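Local structure of HTH-type transcriptional regulator ascG (Escherichia coli, 3BRQ) at residues C121-T126 with I155-G160; F144-M149 with K175-G180; W182-G187 with N208-I213. The protein represses transcription of the cryptic asc operon as a sequence-specific DNA-binding regulator of the LacI family. One frame throughout, in Å; residues are numbered along the deposited sequence.

Contact 1 of 3, residues C121-T126 with I155-G160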
loop_
_atom_site.group_PDB
_atom_site.type_symbol
_atom_site.label_atom_id
_atom_site.label_comp_id
_atom_site.label_asym_id
_atom_site.label_seq_id
_atom_site.Cartn_x
_atom_site.Cartn_y
_atom_site.Cartn_z
ATOM N N CYS B 121 -5.718 -5.828 -18.255
ATOM C CA CYS B 121 -4.464 -6.557 -18.337
ATOM C C CYS B 121 -4.873 -8.004 -18.310
ATOM O O CYS B 121 -5.767 -8.390 -17.559
ATOM C CB CYS B 121 -3.566 -6.235 -17.140
ATOM S SG CYS B 121 -2.064 -7.233 -17.135
ATOM N N ASP B 122 -4.284 -8.801 -19.174
ATOM C CA ASP B 122 -4.684 -10.200 -19.270
ATOM C C ASP B 122 -3.928 -10.951 -18.177
ATOM O O ASP B 122 -2.894 -11.503 -18.437
ATOM C CB ASP B 122 -4.349 -10.777 -20.656
ATOM C CG ASP B 122 -5.003 -12.117 -20.888
ATOM O OD1 ASP B 122 -5.312 -12.838 -19.911
ATOM O OD2 ASP B 122 -5.214 -12.460 -22.071
ATOM N N HIS B 123 -4.433 -10.907 -16.940
ATOM C CA HIS B 123 -3.857 -11.627 -15.789
ATOM C C HIS B 123 -3.749 -13.128 -15.998
ATOM O O HIS B 123 -2.778 -13.783 -15.594
ATOM C CB HIS B 123 -4.719 -11.406 -14.539
ATOM C CG HIS B 123 -4.775 -9.984 -14.076
ATOM N ND1 HIS B 123 -3.643 -9.261 -13.742
ATOM C CD2 HIS B 123 -5.832 -9.161 -13.862
ATOM C CE1 HIS B 123 -4.009 -8.060 -13.336
ATOM N NE2 HIS B 123 -5.328 -7.975 -13.400
ATOM N N LYS B 124 -4.766 -13.711 -16.607
ATOM C CA LYS B 124 -4.643 -15.104 -16.956
ATOM C C LYS B 124 -3.386 -15.401 -17.795
ATOM O O LYS B 124 -2.572 -16.277 -17.434
ATOM C CB LYS B 124 -5.903 -15.607 -17.629
ATOM C CG LYS B 124 -5.845 -17.097 -17.874
ATOM C CD LYS B 124 -6.996 -17.495 -18.784
ATOM C CE LYS B 124 -7.257 -18.936 -18.532
ATOM N NZ LYS B 124 -7.845 -19.709 -19.675
ATOM N N GLN B 125 -3.199 -14.654 -18.874
ATOM C CA GLN B 125 -2.018 -14.842 -19.725
ATOM C C GLN B 125 -0.714 -14.626 -18.983
ATOM O O GLN B 125 0.225 -15.437 -19.141
ATOM C CB GLN B 125 -2.042 -13.911 -20.945
ATOM C CG GLN B 125 -0.987 -14.285 -22.043
ATOM C CD GLN B 125 -1.197 -15.679 -22.639
ATOM O OE1 GLN B 125 -2.311 -16.025 -23.036
ATOM N NE2 GLN B 125 -0.130 -16.492 -22.688
ATOM N N THR B 126 -0.664 -13.580 -18.137
ATOM C CA THR B 126 0.575 -13.325 -17.372
ATOM C C THR B 126 0.888 -14.493 -16.502
ATOM O O THR B 126 2.054 -14.830 -16.318
ATOM C CB THR B 126 0.472 -12.100 -16.482
ATOM O OG1 THR B 126 -0.535 -12.344 -15.490
ATOM C CG2 THR B 126 0.027 -10.920 -17.290
ATOM N N ILE B 155 -8.789 -15.159 -9.452
ATOM C CA ILE B 155 -9.439 -16.232 -10.280
ATOM C C ILE B 155 -8.701 -16.458 -11.629
ATOM O O ILE B 155 -8.465 -17.579 -12.060
ATOM C CB ILE B 155 -10.882 -15.874 -10.530
ATOM C CG1 ILE B 155 -11.684 -16.002 -9.226
ATOM C CG2 ILE B 155 -11.547 -16.842 -11.620
ATOM C CD1 ILE B 155 -13.087 -15.351 -9.306
ATOM N N GLU B 156 -8.329 -15.362 -12.297
ATOM C CA GLU B 156 -7.606 -15.387 -13.591
ATOM C C GLU B 156 -6.209 -15.990 -13.466
ATOM O O GLU B 156 -5.795 -16.844 -14.285
ATOM C CB GLU B 156 -7.496 -13.962 -14.112
ATOM C CG GLU B 156 -8.870 -13.412 -14.568
ATOM C CD GLU B 156 -9.524 -14.394 -15.532
ATOM O OE1 GLU B 156 -9.075 -14.460 -16.711
ATOM O OE2 GLU B 156 -10.442 -15.140 -15.097
ATOM N N ARG B 157 -5.483 -15.599 -12.416
ATOM C CA ARG B 157 -4.144 -16.157 -12.191
ATOM C C ARG B 157 -4.180 -17.675 -11.988
ATOM O O ARG B 157 -3.295 -18.423 -12.427
ATOM C CB ARG B 157 -3.433 -15.441 -11.002
ATOM C CG ARG B 157 -3.139 -13.980 -11.365
ATOM C CD ARG B 157 -2.361 -13.179 -10.205
ATOM N NE ARG B 157 -2.133 -11.846 -10.732
ATOM C CZ ARG B 157 -1.892 -10.761 -9.993
ATOM N NH1 ARG B 157 -1.962 -10.828 -8.655
ATOM N NH2 ARG B 157 -1.683 -9.607 -10.614
ATOM N N LEU B 158 -5.169 -18.124 -11.240
ATOM C CA LEU B 158 -5.289 -19.528 -10.974
ATOM C C LEU B 158 -5.605 -20.236 -12.280
ATOM O O LEU B 158 -5.036 -21.279 -12.549
ATOM C CB LEU B 158 -6.395 -19.797 -9.931
ATOM C CG LEU B 158 -6.771 -21.249 -9.589
ATOM C CD1 LEU B 158 -5.567 -22.097 -9.180
ATOM C CD2 LEU B 158 -7.794 -21.280 -8.425
ATOM N N ALA B 159 -6.509 -19.683 -13.047
ATOM C CA ALA B 159 -6.900 -20.279 -14.360
ATOM C C ALA B 159 -5.657 -20.384 -15.277
ATOM O O ALA B 159 -5.490 -21.360 -15.968
ATOM C CB ALA B 159 -7.961 -19.401 -15.011
ATOM N N GLY B 160 -4.747 -19.395 -15.201
ATOM C CA GLY B 160 -3.552 -19.390 -16.045
ATOM C C GLY B 160 -2.561 -20.455 -15.606
ATOM O O GLY B 160 -1.898 -21.054 -16.424
HETATM O O HOH W 1 -7.246 -12.684 -17.634
HETATM O O HOH W 2 -1.061 -10.671 -13.390
#
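Lys124 lies against the helix turn from Glu156 to Gly160, and most of this contact is aliphatic and backbone packing. With CG anti to the backbone N (chi1 -174°) and the chain extended beyond it, the methylenes run past Glu156 O, and CE reaches Ala159 CB at 3.6 Å. Closer to the backbone, Lys124 CB touches Glu156 OE1, and His123 CB meets Glu156 CB at 3.8 Å. Where the helices pass closest, two CA-H...O contacts form: Lys124 CA faces Glu156 O at 3.4 Å, and Gly160 CA faces Lys124 O at 3.5 Å. A side chain on Gly160 would run into that carbonyl.

Polar links across the interface pass through two waters. The first donates to Asp122 OD1 and to Glu156 OE1 (2.7 Å) and accepts from Lys124 N, so it lies between two carboxylates and probably eases their repulsion. Asp122 OD1 also caps the helix by accepting from Gln125 N, which sits above the carboxylate plane. The second water lies in the plane of the His123 ring, 3.0 Å from ND1; it donates to Thr126 OG1 and accepts from Arg157 NH2. The ring and the guanidinium stand almost perpendicular, 89° apart, with ND1 and NH2 themselves 3.7 Å apart. Both groups have further partners: His123 NE2 bonds Asn108 ND2, and Arg157 NH1 bonds Tyr31 OH.

The arrangement is a close helix-helix packing, with Gly160 at a point of near backbone contact, between helices 123-136 and 152-167, neighbours on one side of the mixed sheet in a periplasmic-binding-protein-like domain.

Contact 2 of 3, residues F144-M149 with K175-G180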
loop_
_atom_site.group_PDB
_atom_site.type_symbol
_atom_site.label_atom_id
_atom_site.label_comp_id
_atom_site.label_asym_id
_atom_site.label_seq_id
_atom_site.Cartn_x
_atom_site.Cartn_y
_atom_site.Cartn_z
ATOM N N PHE B 144 0.928 -23.730 -6.178
ATOM C CA PHE B 144 0.280 -22.488 -6.462
ATOM C C PHE B 144 -0.484 -22.009 -5.205
ATOM O O PHE B 144 -1.280 -22.744 -4.615
ATOM C CB PHE B 144 -0.691 -22.625 -7.642
ATOM C CG PHE B 144 -1.193 -21.317 -8.166
ATOM C CD1 PHE B 144 -0.449 -20.580 -9.139
ATOM C CD2 PHE B 144 -2.426 -20.806 -7.716
ATOM C CE1 PHE B 144 -0.949 -19.337 -9.628
ATOM C CE2 PHE B 144 -2.938 -19.590 -8.222
ATOM C CZ PHE B 144 -2.206 -18.861 -9.201
ATOM N N LEU B 145 -0.161 -20.782 -4.786
ATOM C CA LEU B 145 -0.910 -20.075 -3.765
ATOM C C LEU B 145 -1.903 -19.053 -4.338
ATOM O O LEU B 145 -1.512 -18.041 -4.924
ATOM C CB LEU B 145 0.055 -19.331 -2.839
ATOM C CG LEU B 145 0.595 -19.962 -1.551
ATOM C CD1 LEU B 145 1.039 -21.342 -1.786
ATOM C CD2 LEU B 145 1.760 -19.108 -0.999
ATOM N N THR B 146 -3.188 -19.299 -4.127
ATOM C CA THR B 146 -4.222 -18.386 -4.615
ATOM C C THR B 146 -4.445 -17.180 -3.747
ATOM O O THR B 146 -4.025 -17.126 -2.582
ATOM C CB THR B 146 -5.607 -19.128 -4.830
ATOM O OG1 THR B 146 -6.330 -19.179 -3.588
ATOM C CG2 THR B 146 -5.340 -20.549 -5.238
ATOM N N GLY B 147 -5.051 -16.164 -4.336
ATOM C CA GLY B 147 -5.579 -15.047 -3.543
ATOM C C GLY B 147 -6.993 -15.354 -3.129
ATOM O O GLY B 147 -7.471 -16.507 -3.337
ATOM N N SER B 148 -7.720 -14.326 -2.647
ATOM C CA SER B 148 -9.089 -14.545 -2.212
ATOM C C SER B 148 -10.021 -15.048 -3.349
ATOM O O SER B 148 -9.852 -14.705 -4.524
ATOM C CB SER B 148 -9.671 -13.293 -1.596
ATOM O OG SER B 148 -9.674 -12.245 -2.535
HETATM N N MSE B 149 -11.020 -15.853 -3.036
HETATM C CA MSE B 149 -11.729 -16.440 -4.199
HETATM C C MSE B 149 -12.830 -15.525 -4.825
HETATM O O MSE B 149 -13.462 -15.871 -5.853
HETATM C CB MSE B 149 -12.146 -17.875 -3.942
HETATM C CG MSE B 149 -10.898 -18.887 -3.951
HETATM SE SE MSE B 149 -9.484 -18.567 -5.345
HETATM C CE MSE B 149 -10.587 -19.129 -6.851
ATOM N N LYS B 175 -3.693 -30.896 -4.607
ATOM C CA LYS B 175 -2.878 -30.885 -3.388
ATOM C C LYS B 175 -1.740 -29.904 -3.487
ATOM O O LYS B 175 -1.172 -29.510 -2.464
ATOM C CB LYS B 175 -2.395 -32.293 -2.981
ATOM C CG LYS B 175 -3.570 -33.147 -2.426
ATOM C CD LYS B 175 -3.143 -34.601 -2.050
ATOM C CE LYS B 175 -1.860 -34.558 -1.248
ATOM N NZ LYS B 175 -1.582 -35.718 -0.305
ATOM N N LEU B 176 -1.390 -29.532 -4.720
ATOM C CA LEU B 176 -0.386 -28.501 -4.934
ATOM C C LEU B 176 -0.956 -27.076 -4.918
ATOM O O LEU B 176 -0.232 -26.156 -5.135
ATOM C CB LEU B 176 0.405 -28.733 -6.224
ATOM C CG LEU B 176 1.381 -29.938 -6.159
ATOM C CD1 LEU B 176 1.892 -30.302 -7.562
ATOM C CD2 LEU B 176 2.555 -29.598 -5.200
ATOM N N ILE B 177 -2.264 -26.919 -4.763
ATOM C CA ILE B 177 -2.872 -25.577 -4.728
ATOM C C ILE B 177 -3.301 -25.298 -3.298
ATOM O O ILE B 177 -4.052 -26.087 -2.692
ATOM C CB ILE B 177 -4.130 -25.472 -5.654
ATOM C CG1 ILE B 177 -3.730 -25.666 -7.151
ATOM C CG2 ILE B 177 -4.801 -24.109 -5.457
ATOM C CD1 ILE B 177 -4.888 -26.104 -8.064
ATOM N N ALA B 178 -2.847 -24.183 -2.767
ATOM C CA ALA B 178 -3.175 -23.786 -1.395
ATOM C C ALA B 178 -3.961 -22.473 -1.511
ATOM O O ALA B 178 -3.493 -21.526 -2.170
ATOM C CB ALA B 178 -1.875 -23.554 -0.613
ATOM N N ASN B 179 -5.151 -22.398 -0.908
ATOM C CA ASN B 179 -5.970 -21.183 -0.983
ATOM C C ASN B 179 -5.439 -20.163 0.040
ATOM O O ASN B 179 -5.180 -20.515 1.191
ATOM C CB ASN B 179 -7.434 -21.481 -0.704
ATOM C CG ASN B 179 -8.058 -22.429 -1.735
ATOM O OD1 ASN B 179 -8.884 -23.260 -1.378
ATOM N ND2 ASN B 179 -7.680 -22.290 -3.015
ATOM N N GLY B 180 -5.201 -18.944 -0.399
ATOM C CA GLY B 180 -4.547 -17.916 0.420
ATOM C C GLY B 180 -5.448 -16.687 0.430
ATOM O O GLY B 180 -6.567 -16.703 -0.136
#
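Thr146 lays its CG2 methyl against Ile177 CG2 at 3.6 Å, the two side chains crossing at about a right angle, while the same methyl lies in the plane of the Phe144 ring, at its edge. The threonine hydroxyl takes the position between the backbone N and the carbonyl carbon (chi1 85°), which turns OG1 toward Asn179 and Gly180. There it donates to Gly147 O at 2.9 Å and receives two weak bonds, from Asn179 ND2 and from Gly180 N, each 3.4 Å long. An alanine here would probably leave the Asn179 amide without this partner and open a gap beside Ile177 CG2. Leu145 and Ala178 pair on the face of the sheet opposite Phe144 and Ile177, where Leu145 CD1 rests on Ala178 CB at 3.8 Å against helix 184-197.

The backbones run parallel and are joined by three bonds: Phe144 N to Leu176 O, Ala178 N to Phe144 O (2.8 Å) and Thr146 N to Ala178 O. At Gly180 the chains come so close that a side chain there would run into Thr146 O. On the face of Phe144 and Ile177, the Phe144 ring stacks with Tyr161 of helix 152-167, which Ile177 also touches. Strand 142-145, that helix and strand 177-178 form a beta-alpha-beta unit, with strand 177-178 at one edge of the mixed sheet within this chain, in a periplasmic-binding-protein-like domain.

Contact 3 of 3, residues W182-G187 with N208-I213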
loop_
_atom_site.group_PDB
_atom_site.type_symbol
_atom_site.label_atom_id
_atom_site.label_comp_id
_atom_site.label_asym_id
_atom_site.label_seq_id
_atom_site.Cartn_x
_atom_site.Cartn_y
_atom_site.Cartn_z
ATOM N N TRP B 182 -3.969 -13.241 0.366
ATOM C CA TRP B 182 -3.175 -12.110 -0.091
ATOM C C TRP B 182 -2.267 -11.565 1.026
ATOM O O TRP B 182 -1.426 -10.728 0.756
ATOM C CB TRP B 182 -4.008 -10.914 -0.633
ATOM C CG TRP B 182 -5.027 -11.136 -1.733
ATOM C CD1 TRP B 182 -6.387 -11.021 -1.608
ATOM C CD2 TRP B 182 -4.785 -11.434 -3.110
ATOM N NE1 TRP B 182 -6.996 -11.228 -2.810
ATOM C CE2 TRP B 182 -6.039 -11.469 -3.760
ATOM C CE3 TRP B 182 -3.639 -11.679 -3.857
ATOM C CZ2 TRP B 182 -6.177 -11.742 -5.118
ATOM C CZ3 TRP B 182 -3.767 -11.927 -5.199
ATOM C CH2 TRP B 182 -5.021 -11.972 -5.826
ATOM N N THR B 183 -2.428 -12.033 2.245
ATOM C CA THR B 183 -1.579 -11.594 3.385
ATOM C C THR B 183 -0.282 -12.442 3.470
ATOM O O THR B 183 -0.292 -13.620 3.053
ATOM C CB THR B 183 -2.334 -11.790 4.706
ATOM O OG1 THR B 183 -2.565 -13.195 4.894
ATOM C CG2 THR B 183 -3.716 -11.013 4.702
ATOM N N PRO B 184 0.827 -11.869 4.029
ATOM C CA PRO B 184 2.050 -12.633 4.296
ATOM C C PRO B 184 1.774 -13.873 5.156
ATOM O O PRO B 184 2.243 -15.004 4.770
ATOM C CB PRO B 184 2.956 -11.634 5.063
ATOM C CG PRO B 184 2.486 -10.264 4.630
ATOM C CD PRO B 184 0.961 -10.445 4.414
ATOM N N ALA B 185 0.956 -13.711 6.230
ATOM C CA ALA B 185 0.605 -14.874 7.072
ATOM C C ALA B 185 -0.022 -16.010 6.255
ATOM O O ALA B 185 0.226 -17.190 6.520
ATOM C CB ALA B 185 -0.367 -14.496 8.120
ATOM N N SER B 186 -0.877 -15.649 5.320
ATOM C CA SER B 186 -1.586 -16.667 4.567
ATOM C C SER B 186 -0.566 -17.344 3.653
ATOM O O SER B 186 -0.749 -18.509 3.256
ATOM C CB SER B 186 -2.774 -16.077 3.768
ATOM O OG SER B 186 -2.295 -15.128 2.834
ATOM N N GLY B 187 0.489 -16.620 3.284
ATOM C CA GLY B 187 1.581 -17.211 2.494
ATOM C C GLY B 187 2.361 -18.248 3.297
ATOM O O GLY B 187 2.639 -19.368 2.828
ATOM N N ASN B 208 0.523 -13.160 -5.012
ATOM C CA ASN B 208 1.029 -11.795 -4.901
ATOM C C ASN B 208 2.377 -11.798 -4.141
ATOM O O ASN B 208 2.796 -12.804 -3.571
ATOM C CB ASN B 208 -0.002 -10.840 -4.246
ATOM C CG ASN B 208 -0.194 -11.086 -2.721
ATOM O OD1 ASN B 208 0.043 -12.166 -2.222
ATOM N ND2 ASN B 208 -0.687 -10.073 -2.006
ATOM N N ASP B 209 3.062 -10.671 -4.109
ATOM C CA ASP B 209 4.397 -10.728 -3.504
ATOM C C ASP B 209 4.268 -10.977 -2.049
ATOM O O ASP B 209 5.064 -11.715 -1.522
ATOM C CB ASP B 209 5.210 -9.465 -3.778
ATOM C CG ASP B 209 5.682 -9.391 -5.220
ATOM O OD1 ASP B 209 5.550 -10.405 -5.960
ATOM O OD2 ASP B 209 6.197 -8.295 -5.594
ATOM N N ASP B 210 3.270 -10.401 -1.386
ATOM C CA ASP B 210 3.122 -10.601 0.096
ATOM C C ASP B 210 3.070 -12.049 0.520
ATOM O O ASP B 210 3.750 -12.443 1.438
ATOM C CB ASP B 210 1.932 -9.851 0.675
ATOM C CG ASP B 210 2.228 -8.330 0.802
ATOM O OD1 ASP B 210 3.353 -7.927 0.504
ATOM O OD2 ASP B 210 1.363 -7.546 1.197
HETATM N N MSE B 211 2.233 -12.853 -0.145
HETATM C CA MSE B 211 2.225 -14.251 0.111
HETATM C C MSE B 211 3.531 -14.939 -0.269
HETATM O O MSE B 211 3.937 -15.859 0.444
HETATM C CB MSE B 211 1.021 -14.905 -0.615
HETATM C CG MSE B 211 -0.366 -14.439 -0.005
HETATM SE SE MSE B 211 -1.733 -15.599 -0.850
HETATM C CE MSE B 211 -1.269 -17.247 -0.155
ATOM N N ALA B 212 4.201 -14.528 -1.355
ATOM C CA ALA B 212 5.452 -15.167 -1.775
ATOM C C ALA B 212 6.477 -14.896 -0.649
ATOM O O ALA B 212 7.283 -15.745 -0.341
ATOM C CB ALA B 212 5.953 -14.595 -3.088
ATOM N N ILE B 213 6.430 -13.723 -0.056
ATOM C CA ILE B 213 7.412 -13.428 1.029
ATOM C C ILE B 213 7.082 -14.258 2.286
ATOM O O ILE B 213 7.980 -14.854 2.905
ATOM C CB ILE B 213 7.485 -11.930 1.349
ATOM C CG1 ILE B 213 8.123 -11.154 0.188
ATOM C CG2 ILE B 213 8.329 -11.666 2.662
ATOM C CD1 ILE B 213 7.775 -9.618 0.150
#
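Asn208 holds CG between its backbone N and carbonyl carbon (chi1 72°), and Trp182 holds CG beside its own N (chi1 -54°); together these torsions set Asn208 CG at the edge of the indole, in its plane and 3.7 Å from Trp182 CE3. Asn208 ND2 donates to Trp182 O at 2.9 Å, nearly straight and on a lone pair in the carbonyl plane. The other end of the amide caps the next helix, OD1 accepting from Met211 N, so one side chain ties the loop to a helix start.

Selenomethionine Met211 packs into the first turn of the other helix: CG is 3.2 Å from Thr183 O and also touches Ser186 OG, while SE lies near Trp182 N. Thr183 O in turn accepts from Gly187 N. Pro184 and Asp210 run side by side, and Gly187 CA faces Met211 O at 3.4 Å.

Trp182 NE1 bonds Ser148 OG, and its ring stacks on Tyr31. Helices 184-197 and 209-221 meet at their N-terminal ends, the first following strand 177-178 and the second strand 203-206, with Tyr243 of the second subunit packed on Pro184 and Ile213.

Contacts 2 and 3 are largely buried, whereas contact 1 is only partly so, and the hydrogen-bonded links between its segments run through water. Contact 2 joins strands through direct backbone bonds; contacts 1 and 3 each bring two helices together near a glycine, but of these two, contact 3 alone has a direct hydrogen bond across its segments, and it also borders the second subunit. Helix 152-167 of contact 1 is the crossover between the strands of contact 2, and Phe144 CZ packs on Arg157 and Leu158. Contact 3 lies beside contact 2, where Met211 touches Leu145, Thr146 and Gly180. Contacts 1 and 3 touch more slightly, through Arg157 and Trp182.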